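Local coordinates for protein heme oxygenase (Chlamydomonas reinhardtii, PDB 4RAJ) that probably cleaves heme oxidatively to biliverdin, as heme oxygenases do, at residues 19-24 / 143-148; 83-88 / 196-201. One frame throughout, in Å; residues are numbered along the deposited sequence.

Contact 1 of 2, residues 19-24 / 143-148; sequences PLTKRL and HVYTQH
Tyr145 reaches across to helix 20-27 and brings its ring against Thr21 and Leu24, which stand three residues apart on one side of that helix. Of the three residues it has the most surface buried by the contact. Its CG lies anti to the backbone N (chi1 177°), a setting that extends the phenol outward from helix 140-151 over a CA separation of 8.5 Å between Thr21 and Tyr145. Thr21 meets the phenol end: its CG2 methyl is 3.6 Å from Tyr145 CE1, and its CB is 3.5 Å from Tyr145 OH. The two side chains cross at about a right angle. Leu24 takes the diagonally opposite ring position, where its CD2 makes an apolar contact 4.0 Å from Tyr145 CD2. The arrangement joins two helices of the all-helical heme oxygenase fold, far apart in sequence. The buried polar ends find partners nearby: Tyr145 OH is hydrogen-bonded to Ser25 OG, which also bonds Thr21 O, while Thr21 OG1 is hydrogen-bonded to Asp196 OD2 of helix 184-200. With chi1 at 45°, Thr21 places that hydroxyl between its backbone N and carbonyl carbon and leaves CG2 to the ring. Immediately after Tyr145, Thr146 and Gln147 line the pocket that holds a polyether molecule in this heme-free crystal; Thr146 OG1 is hydrogen-bonded to His214 ND1 on helix 204-227.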
ATOM      1  N   PRO A  19      19.723  -0.540 -12.178  1.00 50.45           N
ATOM      2  CA  PRO A  19      19.182  -0.575 -10.817  1.00 49.46           C
ATOM      3  C   PRO A  19      17.926  -1.445 -10.721  1.00 42.00           C
ATOM      4  O   PRO A  19      17.132  -1.506 -11.666  1.00 40.50           O
ATOM      5  CB  PRO A  19      18.854   0.897 -10.522  1.00 54.02           C
ATOM      6  CG  PRO A  19      19.489   1.696 -11.638  1.00 54.32           C
ATOM      7  CD  PRO A  19      19.552   0.779 -12.808  1.00 53.60           C
ATOM      8  N   LEU A  20      17.762  -2.102  -9.578  1.00 32.21           N
ATOM      9  CA  LEU A  20      16.624  -2.985  -9.337  1.00 39.17           C
ATOM     10  C   LEU A  20      15.290  -2.264  -9.546  1.00 40.69           C
ATOM     11  O   LEU A  20      14.357  -2.816 -10.138  1.00 29.70           O
ATOM     12  CB  LEU A  20      16.701  -3.560  -7.918  1.00 42.36           C
ATOM     13  CG  LEU A  20      15.813  -4.762  -7.586  1.00 41.41           C
ATOM     14  CD1 LEU A  20      15.926  -5.837  -8.661  1.00 37.68           C
ATOM     15  CD2 LEU A  20      16.190  -5.328  -6.231  1.00 42.12           C
ATOM     16  N   THR A  21      15.218  -1.021  -9.079  1.00 36.39           N
ATOM     17  CA  THR A  21      14.005  -0.223  -9.226  1.00 39.44           C
ATOM     18  C   THR A  21      13.600  -0.100 -10.689  1.00 38.15           C
ATOM     19  O   THR A  21      12.425  -0.173 -11.016  1.00 36.00           O
ATOM     20  CB  THR A  21      14.171   1.193  -8.633  1.00 36.79           C
ATOM     21  OG1 THR A  21      15.427   1.739  -9.049  1.00 39.81           O
ATOM     22  CG2 THR A  21      14.108   1.148  -7.122  1.00 44.03           C
ATOM     23  N   LYS A  22      14.580   0.073 -11.567  1.00 38.30           N
ATOM     24  CA  LYS A  22      14.287   0.257 -12.977  1.00 36.58           C
ATOM     25  C   LYS A  22      13.884  -1.065 -13.618  1.00 38.75           C
ATOM     26  O   LYS A  22      13.011  -1.103 -14.482  1.00 35.85           O
ATOM     27  CB  LYS A  22      15.488   0.867 -13.699  1.00 45.75           C
ATOM     28  CG  LYS A  22      15.144   1.441 -15.059  1.00 60.38           C
ATOM     29  CD  LYS A  22      15.588   2.900 -15.179  1.00 75.20           C
ATOM     30  CE  LYS A  22      17.039   3.018 -15.617  1.00 80.49           C
ATOM     31  NZ  LYS A  22      17.519   4.428 -15.562  1.00 75.11           N
ATOM     32  N   ARG A  23      14.515  -2.155 -13.193  1.00 36.75           N
ATOM     33  CA  ARG A  23      14.122  -3.460 -13.705  1.00 36.20           C
ATOM     34  C   ARG A  23      12.691  -3.790 -13.293  1.00 33.17           C
ATOM     35  O   ARG A  23      11.917  -4.322 -14.085  1.00 29.29           O
ATOM     36  CB  ARG A  23      15.071  -4.562 -13.229  1.00 33.45           C
ATOM     37  CG  ARG A  23      14.672  -5.943 -13.765  1.00 32.45           C
ATOM     38  CD  ARG A  23      15.846  -6.888 -13.887  1.00 50.57           C
ATOM     39  NE  ARG A  23      15.977  -7.749 -12.718  1.00 57.23           N
ATOM     40  CZ  ARG A  23      15.621  -9.031 -12.679  1.00 45.31           C
ATOM     41  NH1 ARG A  23      15.110  -9.624 -13.747  1.00 47.72           N
ATOM     42  NH2 ARG A  23      15.786  -9.724 -11.559  1.00 35.22           N
ATOM     43  N   LEU A  24      12.332  -3.463 -12.056  1.00 32.15           N
ATOM     44  CA  LEU A  24      10.988  -3.758 -11.575  1.00 28.39           C
ATOM     45  C   LEU A  24       9.949  -2.888 -12.267  1.00 31.53           C
ATOM     46  O   LEU A  24       8.934  -3.388 -12.754  1.00 27.31           O
ATOM     47  CB  LEU A  24      10.903  -3.584 -10.057  1.00 27.30           C
ATOM     48  CG  LEU A  24      11.146  -4.842  -9.213  1.00 27.23           C
ATOM     49  CD1 LEU A  24      12.449  -5.526  -9.592  1.00 26.36           C
ATOM     50  CD2 LEU A  24      11.161  -4.503  -7.733  1.00 33.56           C
ATOM     51  N   HIS A 143       7.122  -5.480  -1.543  1.00 17.78           N
ATOM     52  CA  HIS A 143       5.767  -4.987  -1.363  1.00 17.01           C
ATOM     53  C   HIS A 143       5.717  -3.580  -0.788  1.00 19.05           C
ATOM     54  O   HIS A 143       4.785  -2.823  -1.081  1.00 21.98           O
ATOM     55  CB  HIS A 143       4.932  -5.932  -0.502  1.00 22.15           C
ATOM     56  CG  HIS A 143       4.722  -7.276  -1.119  1.00 31.21           C
ATOM     57  ND1 HIS A 143       3.473  -7.847  -1.217  1.00 38.14           N
ATOM     58  CD2 HIS A 143       5.599  -8.226  -1.518  1.00 38.09           C
ATOM     59  CE1 HIS A 143       3.580  -9.034  -1.785  1.00 37.57           C
ATOM     60  NE2 HIS A 143       4.862  -9.299  -1.956  1.00 27.82           N
ATOM     61  N   VAL A 144       6.706  -3.233   0.018  1.00 18.86           N
ATOM     62  CA  VAL A 144       6.872  -1.849   0.439  1.00 19.39           C
ATOM     63  C   VAL A 144       7.104  -0.973  -0.784  1.00 26.54           C
ATOM     64  O   VAL A 144       6.502   0.092  -0.924  1.00 23.25           O
ATOM     65  CB  VAL A 144       8.056  -1.688   1.411  1.00 24.80           C
ATOM     66  CG1 VAL A 144       8.321  -0.200   1.701  1.00 21.25           C
ATOM     67  CG2 VAL A 144       7.787  -2.449   2.695  1.00 20.45           C
ATOM     68  N   TYR A 145       7.974  -1.439  -1.681  1.00 22.43           N
ATOM     69  CA  TYR A 145       8.320  -0.666  -2.870  1.00 26.23           C
ATOM     70  C   TYR A 145       7.070  -0.342  -3.684  1.00 23.61           C
ATOM     71  O   TYR A 145       6.875   0.799  -4.123  1.00 25.54           O
ATOM     72  CB  TYR A 145       9.354  -1.417  -3.737  1.00 24.59           C
ATOM     73  CG  TYR A 145       9.693  -0.684  -5.016  1.00 26.66           C
ATOM     74  CD1 TYR A 145      10.371   0.526  -4.981  1.00 36.03           C
ATOM     75  CD2 TYR A 145       9.351  -1.204  -6.259  1.00 29.53           C
ATOM     76  CE1 TYR A 145      10.686   1.213  -6.145  1.00 37.41           C
ATOM     77  CE2 TYR A 145       9.669  -0.524  -7.437  1.00 32.99           C
ATOM     78  CZ  TYR A 145      10.337   0.686  -7.368  1.00 36.66           C
ATOM     79  OH  TYR A 145      10.659   1.378  -8.518  1.00 36.92           O
ATOM     80  N   THR A 146       6.204  -1.341  -3.827  1.00 18.32           N
ATOM     81  CA  THR A 146       4.979  -1.230  -4.603  1.00 19.67           C
ATOM     82  C   THR A 146       3.876  -0.422  -3.921  1.00 22.33           C
ATOM     83  O   THR A 146       3.278   0.458  -4.534  1.00 23.96           O
ATOM     84  CB  THR A 146       4.402  -2.619  -4.907  1.00 22.53           C
ATOM     85  OG1 THR A 146       5.428  -3.455  -5.481  1.00 29.50           O
ATOM     86  CG2 THR A 146       3.221  -2.515  -5.867  1.00 24.64           C
ATOM     87  N   GLN A 147       3.611  -0.757  -2.661  1.00 17.52           N
ATOM     88  CA  GLN A 147       2.467  -0.233  -1.914  1.00 20.90           C
ATOM     89  C   GLN A 147       2.760   1.112  -1.272  1.00 22.91           C
ATOM     90  O   GLN A 147       2.049   2.087  -1.492  1.00 19.73           O
ATOM     91  CB  GLN A 147       2.046  -1.229  -0.826  1.00 16.32           C
ATOM     92  CG  GLN A 147       1.738  -2.664  -1.340  1.00 18.10           C
ATOM     93  CD  GLN A 147       0.415  -2.752  -2.062  1.00 21.04           C
ATOM     94  OE1 GLN A 147      -0.194  -1.735  -2.387  1.00 23.35           O
ATOM     95  NE2 GLN A 147      -0.056  -3.981  -2.309  1.00 21.37           N
ATOM     96  N   HIS A 148       3.803   1.165  -0.457  1.00 19.57           N
ATOM     97  CA  HIS A 148       4.046   2.384   0.306  1.00 19.06           C
ATOM     98  C   HIS A 148       4.490   3.545  -0.555  1.00 23.91           C
ATOM     99  O   HIS A 148       4.169   4.693  -0.270  1.00 23.13           O
ATOM    100  CB  HIS A 148       5.082   2.124   1.387  1.00 19.02           C
ATOM    101  CG  HIS A 148       4.556   1.320   2.523  1.00 17.91           C
ATOM    102  ND1 HIS A 148       4.567  -0.058   2.525  1.00 17.76           N
ATOM    103  CD2 HIS A 148       3.994   1.700   3.695  1.00 18.31           C
ATOM    104  CE1 HIS A 148       4.040  -0.493   3.657  1.00 24.20           C
ATOM    105  NE2 HIS A 148       3.680   0.551   4.382  1.00 20.37           N
TER

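Contact 2 of 2, residues 83-88 / 196-201; sequences SKFKDV and DEWGAA
Trp198 NE1 is hydrogen-bonded to Asp81 OD1, which fixes the rotation of the indole whose face receives the Phe85 ring edge. Asp81 belongs to helix 80-84, so the polar bond and the aromatic contact tie Trp198 to neighbouring parts of the same stretch of chain. A second bond across this junction runs from Gln194 NE2, one turn earlier on helix 184-200, to Lys84 O. The aromatic geometry is a T-shaped stack: the Phe85 ring and the five-membered ring of Trp198 have planes at 86° and centroids 5.2 Å apart. Two adjacent Phe85 carbons make the touch. CE1 comes within 3.7 Å of Trp198 CG and sits above the indole plane, displaced toward its rim, while CZ lies 3.7 Å from Trp198 CB. Trp198 CG points away from the backbone N (chi1 166°), swinging the indole off helix 184-200 toward Phe85. Lys84 adds a smaller apolar contact: its methylene CD is 4.0 Å from Trp198 CD1, with the aliphatic chain crossing the indole at about a right angle. Lys84 is the exposed member of the contact; both aromatic residues are buried. Leu141 of helix 140-151 touches both aromatic side chains, and Phe191 meets the Phe85 ring with planes at about 50°. The edge-to-face pair joins the turn between the short helices 80-84 and 86-89 to the C-terminal end of helix 184-200 in the all-helical heme oxygenase fold.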
ATOM      1  N   SER A  83      15.965  -5.178   8.876  1.00 37.31           N
ATOM      2  CA  SER A  83      16.550  -4.291   9.873  1.00 36.00           C
ATOM      3  C   SER A  83      17.406  -3.204   9.237  1.00 33.71           C
ATOM      4  O   SER A  83      17.492  -2.096   9.763  1.00 36.64           O
ATOM      5  CB  SER A  83      17.372  -5.077  10.886  1.00 38.56           C
ATOM      6  OG  SER A  83      16.527  -5.934  11.627  1.00 38.46           O
ATOM      7  N   LYS A  84      18.011  -3.503   8.093  1.00 33.85           N
ATOM      8  CA  LYS A  84      18.801  -2.498   7.397  1.00 34.47           C
ATOM      9  C   LYS A  84      17.942  -1.318   6.970  1.00 38.75           C
ATOM     10  O   LYS A  84      18.451  -0.219   6.779  1.00 34.33           O
ATOM     11  CB  LYS A  84      19.508  -3.108   6.184  1.00 34.62           C
ATOM     12  CG  LYS A  84      20.624  -4.070   6.561  1.00 37.66           C
ATOM     13  CD  LYS A  84      21.287  -4.668   5.328  1.00 49.11           C
ATOM     14  CE  LYS A  84      22.475  -5.548   5.699  1.00 54.73           C
ATOM     15  NZ  LYS A  84      23.576  -4.766   6.311  1.00 59.94           N
ATOM     16  N   PHE A  85      16.635  -1.550   6.846  1.00 37.20           N
ATOM     17  CA  PHE A  85      15.696  -0.549   6.350  1.00 27.76           C
ATOM     18  C   PHE A  85      14.904   0.130   7.471  1.00 29.17           C
ATOM     19  O   PHE A  85      14.025   0.943   7.199  1.00 27.71           O
ATOM     20  CB  PHE A  85      14.707  -1.189   5.356  1.00 24.81           C
ATOM     21  CG  PHE A  85      15.318  -1.524   4.017  1.00 27.60           C
ATOM     22  CD1 PHE A  85      16.172  -2.611   3.877  1.00 32.12           C
ATOM     23  CD2 PHE A  85      15.043  -0.743   2.904  1.00 30.56           C
ATOM     24  CE1 PHE A  85      16.751  -2.915   2.645  1.00 29.02           C
ATOM     25  CE2 PHE A  85      15.604  -1.041   1.672  1.00 32.41           C
ATOM     26  CZ  PHE A  85      16.459  -2.137   1.538  1.00 32.18           C
ATOM     27  N   LYS A  86      15.206  -0.218   8.718  1.00 30.06           N
ATOM     28  CA  LYS A  86      14.448   0.302   9.859  1.00 32.54           C
ATOM     29  C   LYS A  86      14.234   1.818   9.815  1.00 32.27           C
ATOM     30  O   LYS A  86      13.114   2.292  10.010  1.00 30.20           O
ATOM     31  CB  LYS A  86      15.135  -0.080  11.172  1.00 33.41           C
ATOM     32  CG  LYS A  86      14.460   0.495  12.410  1.00 37.74           C
ATOM     33  CD  LYS A  86      14.610  -0.450  13.590  1.00 50.21           C
ATOM     34  CE  LYS A  86      14.036   0.140  14.865  1.00 64.41           C
ATOM     35  NZ  LYS A  86      14.002  -0.873  15.959  1.00 71.16           N
ATOM     36  N   ASP A  87      15.284   2.587   9.541  1.00 31.25           N
ATOM     37  CA  ASP A  87      15.132   4.048   9.548  1.00 33.69           C
ATOM     38  C   ASP A  87      14.172   4.562   8.457  1.00 28.67           C
ATOM     39  O   ASP A  87      13.384   5.475   8.709  1.00 33.52           O
ATOM     40  CB  ASP A  87      16.491   4.729   9.409  1.00 44.70           C
ATOM     41  CG  ASP A  87      17.379   4.521  10.631  1.00 50.30           C
ATOM     42  OD1 ASP A  87      16.850   4.173  11.713  1.00 48.38           O
ATOM     43  OD2 ASP A  87      18.606   4.712  10.506  1.00 52.93           O
ATOM     44  N   VAL A  88      14.215   3.965   7.267  1.00 32.50           N
ATOM     45  CA  VAL A  88      13.357   4.422   6.174  1.00 32.97           C
ATOM     46  C   VAL A  88      11.926   3.875   6.327  1.00 35.96           C
ATOM     47  O   VAL A  88      10.963   4.490   5.873  1.00 41.91           O
ATOM     48  CB  VAL A  88      13.940   4.034   4.774  1.00 37.49           C
ATOM     49  CG1 VAL A  88      15.299   4.708   4.546  1.00 39.80           C
ATOM     50  CG2 VAL A  88      14.071   2.529   4.608  1.00 29.54           C
ATOM     51  N   ASP A 196      17.776  -0.009  -3.929  1.00 34.04           N
ATOM     52  CA  ASP A 196      18.665  -0.284  -5.052  1.00 39.28           C
ATOM     53  C   ASP A 196      20.052  -0.737  -4.603  1.00 37.61           C
ATOM     54  O   ASP A 196      20.632  -1.650  -5.196  1.00 38.98           O
ATOM     55  CB  ASP A 196      18.779   0.946  -5.950  1.00 35.67           C
ATOM     56  CG  ASP A 196      17.691   0.994  -7.001  1.00 44.48           C
ATOM     57  OD1 ASP A 196      17.058  -0.057  -7.257  1.00 47.26           O
ATOM     58  OD2 ASP A 196      17.481   2.071  -7.591  1.00 42.94           O
ATOM     59  N   GLU A 197      20.580  -0.112  -3.553  1.00 36.86           N
ATOM     60  CA  GLU A 197      21.905  -0.480  -3.051  1.00 41.17           C
ATOM     61  C   GLU A 197      21.914  -1.853  -2.403  1.00 40.82           C
ATOM     62  O   GLU A 197      22.812  -2.659  -2.635  1.00 38.22           O
ATOM     63  CB  GLU A 197      22.406   0.560  -2.051  1.00 41.54           C
ATOM     64  CG  GLU A 197      23.221   1.646  -2.696  1.00 56.13           C
ATOM     65  CD  GLU A 197      23.319   2.882  -1.838  1.00 69.24           C
ATOM     66  OE1 GLU A 197      23.159   2.761  -0.602  1.00 71.95           O
ATOM     67  OE2 GLU A 197      23.549   3.971  -2.408  1.00 63.31           O
ATOM     68  N   TRP A 198      20.910  -2.106  -1.576  1.00 34.54           N
ATOM     69  CA  TRP A 198      20.786  -3.396  -0.920  1.00 34.98           C
ATOM     70  C   TRP A 198      20.475  -4.494  -1.957  1.00 36.88           C
ATOM     71  O   TRP A 198      21.062  -5.587  -1.931  1.00 32.61           O
ATOM     72  CB  TRP A 198      19.706  -3.323   0.163  1.00 32.17           C
ATOM     73  CG  TRP A 198      19.281  -4.659   0.664  1.00 34.25           C
ATOM     74  CD1 TRP A 198      19.861  -5.385   1.666  1.00 29.88           C
ATOM     75  CD2 TRP A 198      18.179  -5.438   0.187  1.00 34.97           C
ATOM     76  NE1 TRP A 198      19.190  -6.570   1.840  1.00 29.07           N
ATOM     77  CE2 TRP A 198      18.149  -6.627   0.946  1.00 35.16           C
ATOM     78  CE3 TRP A 198      17.208  -5.242  -0.804  1.00 32.22           C
ATOM     79  CZ2 TRP A 198      17.192  -7.627   0.736  1.00 30.70           C
ATOM     80  CZ3 TRP A 198      16.256  -6.236  -1.012  1.00 28.46           C
ATOM     81  CH2 TRP A 198      16.254  -7.408  -0.238  1.00 34.34           C
ATOM     82  N   GLY A 199      19.571  -4.183  -2.882  1.00 30.99           N
ATOM     83  CA  GLY A 199      19.129  -5.148  -3.876  1.00 29.21           C
ATOM     84  C   GLY A 199      20.274  -5.631  -4.758  1.00 38.91           C
ATOM     85  O   GLY A 199      20.364  -6.809  -5.080  1.00 34.46           O
ATOM     86  N   ALA A 200      21.158  -4.714  -5.134  1.00 37.28           N
ATOM     87  CA  ALA A 200      22.296  -5.056  -5.980  1.00 45.49           C
ATOM     88  C   ALA A 200      23.283  -6.003  -5.286  1.00 48.11           C
ATOM     89  O   ALA A 200      24.054  -6.689  -5.953  1.00 47.24           O
ATOM     90  CB  ALA A 200      23.008  -3.795  -6.426  1.00 43.75           C
ATOM     91  N   ALA A 201      23.256  -6.042  -3.957  1.00 41.85           N
ATOM     92  CA  ALA A 201      24.141  -6.922  -3.195  1.00 35.37           C
ATOM     93  C   ALA A 201      23.552  -8.321  -2.983  1.00 45.03           C
ATOM     94  O   ALA A 201      24.187  -9.182  -2.367  1.00 40.66           O
ATOM     95  CB  ALA A 201      24.467  -6.297  -1.858  1.00 37.01           C
TER

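In the fold
Contact 1 is the more central, its centre about 12 Å from that of the chain, against about 19 Å for contact 2. All three touching residues of contact 1 are buried, whereas contact 2 includes an exposed lysine. Their centres lie about 12 Å apart and their segments alternate along the chain. Helix 184-200 links them directly: besides the polar tie from Thr21 to Asp196, Leu20 CD2 packs 3.8 Å from Gly199 CA. Helix 140-151 also serves both, through Tyr145 and Leu141. Contact 1 sets methyls against a phenol beside the polyether pocket; contact 2 pairs two aromatic rings nearer the surface.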